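Local coordinates for plasma serine protease inhibitor (Homo sapiens, PDB 3DY0), which inhibits serine proteases in blood plasma and other body fluids in a heparin-dependent way, binding them irreversibly through its reactive centre loop, at residues Phe89-Gly94 / Asn165-Lys170; Ser201-Tyr206 / Lys260-Leu265; Phe12-Tyr17 / Leu246-Leu251. One frame throughout, in Å; residues are numbered along the deposited sequence.

Contact 1 of 3, residues Phe89-Gly94 / Asn165-Lys170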
loop_
_atom_site.group_PDB
_atom_site.type_symbol
_atom_site.label_atom_id
_atom_site.label_comp_id
_atom_site.label_asym_id
_atom_site.label_seq_id
_atom_site.Cartn_x
_atom_site.Cartn_y
_atom_site.Cartn_z
ATOM N N PHE A 89 -15.750 8.010 -8.235
ATOM C CA PHE A 89 -15.088 7.969 -6.937
ATOM C C PHE A 89 -13.885 8.902 -6.870
ATOM O O PHE A 89 -13.731 9.796 -7.703
ATOM C CB PHE A 89 -14.654 6.535 -6.613
ATOM C CG PHE A 89 -13.620 5.985 -7.550
ATOM C CD1 PHE A 89 -12.346 5.665 -7.086
ATOM C CD2 PHE A 89 -13.914 5.778 -8.895
ATOM C CE1 PHE A 89 -11.380 5.147 -7.943
ATOM C CE2 PHE A 89 -12.954 5.259 -9.763
ATOM C CZ PHE A 89 -11.684 4.941 -9.286
ATOM N N GLN A 90 -13.030 8.689 -5.877
ATOM C CA GLN A 90 -11.859 9.536 -5.709
ATOM C C GLN A 90 -10.580 8.737 -5.500
ATOM O O GLN A 90 -10.534 7.812 -4.688
ATOM C CB GLN A 90 -12.073 10.479 -4.525
ATOM C CG GLN A 90 -10.979 11.521 -4.338
ATOM C CD GLN A 90 -11.311 12.530 -3.249
ATOM O OE1 GLN A 90 -10.536 13.450 -2.981
ATOM N NE2 GLN A 90 -12.468 12.362 -2.616
ATOM N N LEU A 91 -9.550 9.094 -6.256
ATOM C CA LEU A 91 -8.254 8.444 -6.145
ATOM C C LEU A 91 -7.162 9.455 -6.442
ATOM O O LEU A 91 -7.050 9.954 -7.565
ATOM C CB LEU A 91 -8.135 7.264 -7.112
ATOM C CG LEU A 91 -6.751 6.602 -7.105
ATOM C CD1 LEU A 91 -6.382 6.180 -5.680
ATOM C CD2 LEU A 91 -6.751 5.398 -8.036
ATOM N N SER A 92 -6.363 9.758 -5.424
ATOM C CA SER A 92 -5.268 10.709 -5.555
ATOM C C SER A 92 -3.948 10.020 -5.228
ATOM O O SER A 92 -3.877 9.212 -4.303
ATOM C CB SER A 92 -5.486 11.888 -4.602
ATOM O OG SER A 92 -4.431 12.828 -4.699
ATOM N N LEU A 93 -2.909 10.340 -5.993
ATOM C CA LEU A 93 -1.587 9.754 -5.785
ATOM C C LEU A 93 -0.570 10.852 -6.083
ATOM O O LEU A 93 -0.627 11.477 -7.141
ATOM C CB LEU A 93 -1.393 8.581 -6.747
ATOM C CG LEU A 93 -0.117 7.740 -6.660
ATOM C CD1 LEU A 93 -0.050 7.025 -5.323
ATOM C CD2 LEU A 93 -0.112 6.729 -7.807
ATOM N N GLY A 94 0.357 11.093 -5.160
ATOM C CA GLY A 94 1.333 12.145 -5.392
ATOM C C GLY A 94 2.668 11.961 -4.702
ATOM O O GLY A 94 2.821 11.112 -3.822
ATOM N N ASN A 165 5.484 9.935 -0.589
ATOM C CA ASN A 165 4.480 9.496 -1.545
ATOM C C ASN A 165 3.225 9.341 -0.712
ATOM O O ASN A 165 3.284 8.905 0.438
ATOM C CB ASN A 165 4.782 8.147 -2.195
ATOM C CG ASN A 165 3.565 7.594 -2.937
ATOM O OD1 ASN A 165 2.728 6.904 -2.355
ATOM N ND2 ASN A 165 3.443 7.935 -4.214
ATOM N N TYR A 166 2.094 9.724 -1.283
ATOM C CA TYR A 166 0.826 9.587 -0.585
ATOM C C TYR A 166 -0.202 9.062 -1.560
ATOM O O TYR A 166 -0.076 9.237 -2.774
ATOM C CB TYR A 166 0.354 10.939 -0.038
ATOM C CG TYR A 166 0.031 11.953 -1.114
ATOM C CD1 TYR A 166 -1.192 11.926 -1.787
ATOM C CD2 TYR A 166 0.971 12.907 -1.496
ATOM C CE1 TYR A 166 -1.467 12.822 -2.816
ATOM C CE2 TYR A 166 0.706 13.805 -2.520
ATOM C CZ TYR A 166 -0.511 13.756 -3.176
ATOM O OH TYR A 166 -0.765 14.635 -4.204
ATOM N N ILE A 167 -1.213 8.400 -1.018
ATOM C CA ILE A 167 -2.304 7.886 -1.825
ATOM C C ILE A 167 -3.577 8.024 -1.001
ATOM O O ILE A 167 -3.582 7.774 0.211
ATOM C CB ILE A 167 -2.069 6.401 -2.237
ATOM C CG1 ILE A 167 -3.250 5.900 -3.075
ATOM C CG2 ILE A 167 -1.860 5.533 -1.000
ATOM C CD1 ILE A 167 -3.042 4.517 -3.681
ATOM N N PHE A 168 -4.646 8.473 -1.650
ATOM C CA PHE A 168 -5.934 8.628 -0.983
ATOM C C PHE A 168 -7.026 8.038 -1.865
ATOM O O PHE A 168 -7.115 8.357 -3.053
ATOM C CB PHE A 168 -6.258 10.099 -0.717
ATOM C CG PHE A 168 -7.618 10.304 -0.106
ATOM C CD1 PHE A 168 -7.828 10.066 1.249
ATOM C CD2 PHE A 168 -8.698 10.675 -0.897
ATOM C CE1 PHE A 168 -9.099 10.191 1.807
ATOM C CE2 PHE A 168 -9.976 10.803 -0.346
ATOM C CZ PHE A 168 -10.173 10.558 1.007
ATOM N N PHE A 169 -7.855 7.183 -1.272
ATOM C CA PHE A 169 -8.944 6.526 -1.984
ATOM C C PHE A 169 -10.252 6.625 -1.210
ATOM O O PHE A 169 -10.305 6.357 -0.011
ATOM C CB PHE A 169 -8.580 5.049 -2.216
ATOM C CG PHE A 169 -9.703 4.206 -2.760
ATOM C CD1 PHE A 169 -10.549 3.507 -1.900
ATOM C CD2 PHE A 169 -9.891 4.077 -4.133
ATOM C CE1 PHE A 169 -11.563 2.687 -2.402
ATOM C CE2 PHE A 169 -10.905 3.259 -4.642
ATOM C CZ PHE A 169 -11.738 2.564 -3.777
ATOM N N LYS A 170 -11.310 7.032 -1.900
ATOM C CA LYS A 170 -12.620 7.114 -1.274
ATOM C C LYS A 170 -13.643 6.769 -2.332
ATOM O O LYS A 170 -13.666 7.375 -3.400
ATOM C CB LYS A 170 -12.905 8.513 -0.725
ATOM C CG LYS A 170 -14.306 8.628 -0.126
ATOM C CD LYS A 170 -14.573 10.000 0.469
ATOM C CE LYS A 170 -16.021 10.112 0.929
ATOM N NZ LYS A 170 -16.335 11.475 1.440
HETATM O O HOH W 1 -2.738 14.372 -6.270
#

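Contact 2 of 3, residues Ser201-Tyr206 / Lys260-Leu265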
loop_
_atom_site.group_PDB
_atom_site.type_symbol
_atom_site.label_atom_id
_atom_site.label_comp_id
_atom_site.label_asym_id
_atom_site.label_seq_id
_atom_site.Cartn_x
_atom_site.Cartn_y
_atom_site.Cartn_z
ATOM N N SER A 201 -24.724 -6.892 6.074
ATOM C CA SER A 201 -25.251 -7.961 5.242
ATOM C C SER A 201 -26.084 -7.458 4.083
ATOM O O SER A 201 -26.765 -6.438 4.183
ATOM C CB SER A 201 -26.102 -8.918 6.075
ATOM O OG SER A 201 -27.309 -8.299 6.479
ATOM N N ARG A 202 -26.020 -8.183 2.972
ATOM C CA ARG A 202 -26.777 -7.824 1.780
ATOM C C ARG A 202 -26.859 -9.020 0.840
ATOM O O ARG A 202 -25.836 -9.602 0.480
ATOM C CB ARG A 202 -26.114 -6.644 1.063
ATOM C CG ARG A 202 -26.876 -6.162 -0.163
ATOM C CD ARG A 202 -26.093 -6.394 -1.442
ATOM N NE ARG A 202 -24.954 -5.490 -1.582
ATOM C CZ ARG A 202 -24.097 -5.522 -2.598
ATOM N NH1 ARG A 202 -24.245 -6.415 -3.564
ATOM N NH2 ARG A 202 -23.094 -4.659 -2.653
ATOM N N GLU A 203 -28.077 -9.393 0.459
ATOM C CA GLU A 203 -28.273 -10.512 -0.449
ATOM C C GLU A 203 -28.265 -9.861 -1.824
ATOM O O GLU A 203 -29.010 -8.910 -2.074
ATOM C CB GLU A 203 -29.612 -11.202 -0.193
ATOM C CG GLU A 203 -29.772 -12.495 -0.979
ATOM C CD GLU A 203 -31.102 -13.173 -0.731
ATOM O OE1 GLU A 203 -31.394 -13.503 0.438
ATOM O OE2 GLU A 203 -31.852 -13.376 -1.707
ATOM N N ASP A 204 -27.415 -10.360 -2.714
ATOM C CA ASP A 204 -27.304 -9.768 -4.040
ATOM C C ASP A 204 -26.499 -10.707 -4.928
ATOM O O ASP A 204 -26.070 -11.772 -4.493
ATOM C CB ASP A 204 -26.576 -8.422 -3.918
ATOM C CG ASP A 204 -26.770 -7.519 -5.128
ATOM O OD1 ASP A 204 -27.438 -7.930 -6.095
ATOM O OD2 ASP A 204 -26.244 -6.384 -5.099
ATOM N N GLN A 205 -26.314 -10.314 -6.181
ATOM C CA GLN A 205 -25.511 -11.106 -7.101
ATOM C C GLN A 205 -24.093 -10.572 -6.959
ATOM O O GLN A 205 -23.881 -9.359 -6.956
ATOM C CB GLN A 205 -25.977 -10.914 -8.540
ATOM C CG GLN A 205 -25.200 -11.751 -9.541
ATOM C CD GLN A 205 -25.510 -11.374 -10.974
ATOM O OE1 GLN A 205 -25.105 -10.312 -11.449
ATOM N NE2 GLN A 205 -26.239 -12.238 -11.666
ATOM N N TYR A 206 -23.125 -11.473 -6.831
ATOM C CA TYR A 206 -21.729 -11.076 -6.678
ATOM C C TYR A 206 -20.800 -11.939 -7.507
ATOM O O TYR A 206 -21.119 -13.092 -7.816
ATOM C CB TYR A 206 -21.259 -11.258 -5.230
ATOM C CG TYR A 206 -21.971 -10.461 -4.170
ATOM C CD1 TYR A 206 -21.496 -9.212 -3.772
ATOM C CD2 TYR A 206 -23.082 -10.985 -3.513
ATOM C CE1 TYR A 206 -22.108 -8.508 -2.735
ATOM C CE2 TYR A 206 -23.697 -10.294 -2.480
ATOM C CZ TYR A 206 -23.205 -9.060 -2.094
ATOM O OH TYR A 206 -23.810 -8.391 -1.053
ATOM N N LYS A 260 -20.772 -14.985 -11.771
ATOM C CA LYS A 260 -21.858 -14.366 -11.015
ATOM C C LYS A 260 -22.672 -15.388 -10.235
ATOM O O LYS A 260 -23.061 -16.428 -10.767
ATOM C CB LYS A 260 -22.771 -13.586 -11.960
ATOM C CG LYS A 260 -22.076 -12.427 -12.641
ATOM C CD LYS A 260 -22.968 -11.778 -13.681
ATOM C CE LYS A 260 -22.225 -10.676 -14.413
ATOM N NZ LYS A 260 -23.037 -10.094 -15.513
ATOM N N ARG A 261 -22.931 -15.080 -8.967
ATOM C CA ARG A 261 -23.694 -15.960 -8.097
ATOM C C ARG A 261 -24.464 -15.169 -7.047
ATOM O O ARG A 261 -24.008 -14.120 -6.594
ATOM C CB ARG A 261 -22.755 -16.939 -7.393
ATOM C CG ARG A 261 -23.456 -17.859 -6.419
ATOM C CD ARG A 261 -22.503 -18.884 -5.844
ATOM N NE ARG A 261 -21.861 -19.674 -6.891
ATOM C CZ ARG A 261 -21.215 -20.814 -6.671
ATOM N NH1 ARG A 261 -21.125 -21.298 -5.439
ATOM N NH2 ARG A 261 -20.657 -21.470 -7.679
ATOM N N GLN A 262 -25.628 -15.678 -6.661
ATOM C CA GLN A 262 -26.446 -15.024 -5.649
ATOM C C GLN A 262 -25.925 -15.426 -4.271
ATOM O O GLN A 262 -25.810 -16.616 -3.962
ATOM C CB GLN A 262 -27.908 -15.453 -5.791
ATOM C CG GLN A 262 -28.877 -14.611 -4.982
ATOM C CD GLN A 262 -29.154 -13.261 -5.623
ATOM O OE1 GLN A 262 -29.759 -12.384 -5.010
ATOM N NE2 GLN A 262 -28.721 -13.094 -6.865
ATOM N N LEU A 263 -25.606 -14.433 -3.447
ATOM C CA LEU A 263 -25.098 -14.693 -2.106
ATOM C C LEU A 263 -25.791 -13.836 -1.064
ATOM O O LEU A 263 -26.199 -12.710 -1.348
ATOM C CB LEU A 263 -23.605 -14.356 -2.009
ATOM C CG LEU A 263 -22.577 -14.976 -2.947
ATOM C CD1 LEU A 263 -21.230 -14.295 -2.726
ATOM C CD2 LEU A 263 -22.473 -16.460 -2.688
ATOM N N GLU A 264 -25.922 -14.384 0.138
ATOM C CA GLU A 264 -26.452 -13.640 1.271
ATOM C C GLU A 264 -25.112 -13.369 1.953
ATOM O O GLU A 264 -24.611 -14.196 2.719
ATOM C CB GLU A 264 -27.341 -14.519 2.154
ATOM C CG GLU A 264 -27.988 -13.762 3.309
ATOM C CD GLU A 264 -28.911 -14.629 4.149
ATOM O OE1 GLU A 264 -29.469 -14.110 5.138
ATOM O OE2 GLU A 264 -29.082 -15.825 3.825
ATOM N N LEU A 265 -24.513 -12.229 1.622
ATOM C CA LEU A 265 -23.199 -11.858 2.137
ATOM C C LEU A 265 -23.197 -11.137 3.473
ATOM O O LEU A 265 -23.926 -10.167 3.662
ATOM C CB LEU A 265 -22.469 -10.983 1.112
ATOM C CG LEU A 265 -21.071 -10.494 1.501
ATOM C CD1 LEU A 265 -20.115 -11.682 1.563
ATOM C CD2 LEU A 265 -20.584 -9.466 0.488
#

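Contact 3 of 3, residues Phe12-Tyr17 / Leu246-Leu251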
loop_
_atom_site.group_PDB
_atom_site.type_symbol
_atom_site.label_atom_id
_atom_site.label_comp_id
_atom_site.label_asym_id
_atom_site.label_seq_id
_atom_site.Cartn_x
_atom_site.Cartn_y
_atom_site.Cartn_z
ATOM N N PHE A 12 7.178 -8.570 -5.831
ATOM C CA PHE A 12 7.198 -7.483 -4.860
ATOM C C PHE A 12 6.047 -7.407 -3.867
ATOM O O PHE A 12 6.244 -7.546 -2.659
ATOM C CB PHE A 12 7.304 -6.125 -5.557
ATOM C CG PHE A 12 7.263 -4.966 -4.598
ATOM C CD1 PHE A 12 8.345 -4.699 -3.769
ATOM C CD2 PHE A 12 6.113 -4.194 -4.468
ATOM C CE1 PHE A 12 8.284 -3.680 -2.815
ATOM C CE2 PHE A 12 6.042 -3.173 -3.516
ATOM C CZ PHE A 12 7.128 -2.919 -2.690
ATOM N N THR A 13 4.847 -7.167 -4.374
ATOM C CA THR A 13 3.687 -7.019 -3.509
ATOM C C THR A 13 3.458 -8.159 -2.534
ATOM O O THR A 13 3.231 -7.931 -1.345
ATOM C CB THR A 13 2.407 -6.823 -4.345
ATOM O OG1 THR A 13 2.520 -5.608 -5.097
ATOM C CG2 THR A 13 1.173 -6.755 -3.448
ATOM N N PHE A 14 3.536 -9.386 -3.027
ATOM C CA PHE A 14 3.260 -10.526 -2.177
ATOM C C PHE A 14 4.424 -11.032 -1.351
ATOM O O PHE A 14 4.223 -11.633 -0.297
ATOM C CB PHE A 14 2.595 -11.599 -3.032
ATOM C CG PHE A 14 1.321 -11.110 -3.664
ATOM C CD1 PHE A 14 0.191 -10.883 -2.883
ATOM C CD2 PHE A 14 1.277 -10.788 -5.015
ATOM C CE1 PHE A 14 -0.967 -10.335 -3.439
ATOM C CE2 PHE A 14 0.123 -10.239 -5.580
ATOM C CZ PHE A 14 -0.998 -10.012 -4.789
ATOM N N ASP A 15 5.646 -10.778 -1.808
ATOM C CA ASP A 15 6.791 -11.165 -1.003
ATOM C C ASP A 15 6.803 -10.174 0.163
ATOM O O ASP A 15 7.139 -10.530 1.292
ATOM C CB ASP A 15 8.087 -11.059 -1.809
ATOM C CG ASP A 15 8.270 -12.218 -2.776
ATOM O OD1 ASP A 15 9.225 -12.178 -3.578
ATOM O OD2 ASP A 15 7.467 -13.173 -2.730
ATOM N N LEU A 16 6.420 -8.926 -0.107
ATOM C CA LEU A 16 6.373 -7.925 0.957
ATOM C C LEU A 16 5.259 -8.289 1.933
ATOM O O LEU A 16 5.446 -8.244 3.153
ATOM C CB LEU A 16 6.128 -6.521 0.387
ATOM C CG LEU A 16 5.999 -5.402 1.431
ATOM C CD1 LEU A 16 7.185 -5.424 2.387
ATOM C CD2 LEU A 16 5.913 -4.059 0.720
ATOM N N TYR A 17 4.100 -8.659 1.402
ATOM C CA TYR A 17 2.989 -9.040 2.261
ATOM C C TYR A 17 3.424 -10.147 3.218
ATOM O O TYR A 17 3.198 -10.065 4.424
ATOM C CB TYR A 17 1.800 -9.550 1.441
ATOM C CG TYR A 17 0.721 -10.132 2.325
ATOM C CD1 TYR A 17 -0.274 -9.323 2.875
ATOM C CD2 TYR A 17 0.770 -11.472 2.715
ATOM C CE1 TYR A 17 -1.192 -9.837 3.800
ATOM C CE2 TYR A 17 -0.128 -11.989 3.636
ATOM C CZ TYR A 17 -1.105 -11.170 4.176
ATOM O OH TYR A 17 -1.964 -11.686 5.116
ATOM N N LEU A 246 -0.340 -16.524 -2.462
ATOM C CA LEU A 246 -0.595 -15.221 -3.065
ATOM C C LEU A 246 0.493 -14.861 -4.064
ATOM O O LEU A 246 1.681 -15.052 -3.802
ATOM C CB LEU A 246 -0.664 -14.131 -1.996
ATOM C CG LEU A 246 -1.779 -14.255 -0.960
ATOM C CD1 LEU A 246 -1.641 -13.142 0.061
ATOM C CD2 LEU A 246 -3.141 -14.198 -1.645
ATOM N N SER A 247 0.075 -14.328 -5.205
ATOM C CA SER A 247 1.000 -13.915 -6.251
ATOM C C SER A 247 0.226 -13.082 -7.256
ATOM O O SER A 247 -1.007 -13.047 -7.226
ATOM C CB SER A 247 1.598 -15.130 -6.962
ATOM O OG SER A 247 0.609 -15.813 -7.719
ATOM N N GLU A 248 0.946 -12.407 -8.142
ATOM C CA GLU A 248 0.294 -11.596 -9.160
ATOM C C GLU A 248 -0.556 -12.517 -10.035
ATOM O O GLU A 248 -1.672 -12.165 -10.420
ATOM C CB GLU A 248 1.335 -10.864 -10.013
ATOM C CG GLU A 248 2.104 -9.761 -9.282
ATOM C CD GLU A 248 1.252 -8.541 -8.947
ATOM O OE1 GLU A 248 0.123 -8.423 -9.467
ATOM O OE2 GLU A 248 1.724 -7.685 -8.167
ATOM N N LYS A 249 -0.023 -13.699 -10.334
ATOM C CA LYS A 249 -0.723 -14.684 -11.157
ATOM C C LYS A 249 -2.031 -15.119 -10.499
ATOM O O LYS A 249 -3.071 -15.217 -11.159
ATOM C CB LYS A 249 0.168 -15.909 -11.388
ATOM C CG LYS A 249 -0.473 -16.996 -12.235
ATOM C CD LYS A 249 0.455 -18.194 -12.377
ATOM N N THR A 250 -1.971 -15.379 -9.198
ATOM C CA THR A 250 -3.151 -15.795 -8.450
ATOM C C THR A 250 -4.238 -14.729 -8.524
ATOM O O THR A 250 -5.415 -15.041 -8.745
ATOM C CB THR A 250 -2.799 -16.073 -6.969
ATOM O OG1 THR A 250 -1.946 -17.225 -6.892
ATOM C CG2 THR A 250 -4.060 -16.329 -6.156
ATOM N N LEU A 251 -3.850 -13.470 -8.337
ATOM C CA LEU A 251 -4.811 -12.378 -8.399
ATOM C C LEU A 251 -5.407 -12.305 -9.798
ATOM O O LEU A 251 -6.619 -12.151 -9.951
ATOM C CB LEU A 251 -4.147 -11.045 -8.042
ATOM C CG LEU A 251 -5.056 -9.817 -8.151
ATOM C CD1 LEU A 251 -6.258 -9.980 -7.222
ATOM C CD2 LEU A 251 -4.269 -8.566 -7.792
HETATM O O HOH W 2 4.167 -7.737 -7.291
HETATM O O HOH W 3 1.376 -5.035 -7.503
#

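Contact 1 of 3, residues Phe89-Gly94 / Asn165-Lys170
The carbonyl oxygen F168 O takes one true hydrogen bond and one weak CA-H...O contact from the facing strand. S92 N gives it the nearly straight hydrogen bond, 2.9 Å long (168° at the hydrogen), in the carbonyl plane. L91 CA makes the weak contact at 3.3 Å. The strands are antiparallel, and Q90, S92 and G94 form the hydrogen-bonded pairs with K170, F168 and Y166. L91-F169 and L93-I167 are the non-hydrogen-bonded pairs between them. On the face of Q90, S92, Y166 and F168, the Y166 ring lies back over G94. Its CG sits in the crowded position between backbone N and carbonyl carbon (chi1 65°). G94 has no side chain, so the ring comes down on its backbone, with G94 CA 3.7 Å from the Y166 ring centroid in a CH-pi contact. S92 OG reaches the edge of this ring, and one water joins S92 OG (2.8 Å) to Y166 OH (2.9 Å). Next along, the extended Q90 brings its amide to the F168 edge, with Q90 CD 3.6 Å from F168 CE2 and the two planes 70° apart. The face of L91, L93, I167 and F169 is mainly apolar. The methyl L93 CD1 packs on I167 CB at 3.7 Å. At the end of the pair, the F89 and F169 rings meet rim to rim, crossing obliquely. N165 OD1 is bonded to S35, and N165 ND2 to N95. Both strands belong to the large central sheet A of the serpin fold. Along its other edge, strand 159-172 pairs with strand 323-335, the cleaved reactive loop inserted as an extra strand. Helix 33-45 packs on the L93 and I167 face, and helix 129-143 touches Y166 on the opposite one.

Contact 2 of 3, residues Ser201-Tyr206 / Lys260-Leu265
Sheet C of the serpin fold contains this antiparallel pair, crossing at 160°. R202, D204 and Y206 are in hydrogen-bonded pairs with L265, L263 and R261. The shortest of the six backbone bonds is Y206 N to R261 O at 2.8 Å. Y206 has its CG anti to the carbonyl carbon (chi1 -61°), and its ring runs back along its own strand. The hydroxyl Y206 OH donates to R202 O at 2.8 Å. That carbonyl also accepts from L265 N at 3.2 Å, and both donors stand well above its plane. The ring edge faces L263 O. On the same side of the sheet, Y206 CD2 touches L263 CB at 3.7 Å, and L265 CD2 meets Y206 CE1, also at 3.7 Å. R202, in one of its two conformers, reaches along the strand to D204, with R202 NH1 2.5 Å from D204 OD2 in a salt bridge. D204 OD1 accepts from Q205 N. On the opposite side, the aliphatic chain of K260 lies against the Q205 amide, K260 CD 3.4 Å from Q205 OE1. L263 to L265 also pair in parallel with a strand of the bound peptide chain. E203 OE1 and E264 OE2 are 4.7 Å apart, so the two carboxylates probably repel. E264 OE1 is bonded to Y266 OH, and E264 OE2 forms a salt bridge with a basic residue of that peptide, which probably offsets this.

Contact 3 of 3, residues Phe12-Tyr17 / Leu246-Leu251
The F14 ring is sandwiched between its own helix and the facing turn. The methyl T13 CG2 lies over the centre of one face. On the opposite face S247 N sits 3.7 Å above the ring plane, toward the rim, and F14 CE2 comes within 3.3 Å of S247 C. With CG anti to the carbonyl carbon (chi1 -59°), the F14 side chain crosses L246 at about a right angle, and F14 CD1 touches L246 CB at 3.5 Å. L246 CD1 makes a CH-pi contact over the face of the Y17 ring, 4.3 Å from its centroid. Y17 OH itself bonds to E243. S247 is the N-cap of helix 248-257, its OG accepting from T250 N at 3.0 Å. E248, bent at chi2, turns its carboxylate toward T13. Two waters bridge the gap, both donating to E248 OE2: one, at 2.6 Å, accepts from T13 N, and the other, at 2.8 Å from E248 OE2, pairs with T13 OG1. The contact ties the start of helix 12-23 to the start of helix 248-257, whose K249 touches the bound heparin sugars. The waters and the two helix N-termini would probably favour the charged form of E248.

In the fold
The three contacts are well separated. The centres of contact 1 and contact 2 lie about 29 Å apart. From contact 3, the centre of contact 1 is about 22 Å away and that of contact 2 about 27 Å. Contacts 1 and 2 follow one another along the chain. They lie in one continuous branched sheet, in the parts called sheet A (contact 1) and sheet C (contact 2) in serpins. Residues 12-17 come first and 246-251 late, so contact 3 spans contact 1 and interleaves with contact 2. Contacts 1 and 3 lie on opposite sides of the chain's centre. Helix 248-257 leads directly into strand 259-277, so the heparin site and sheet C are joined by continuous chain.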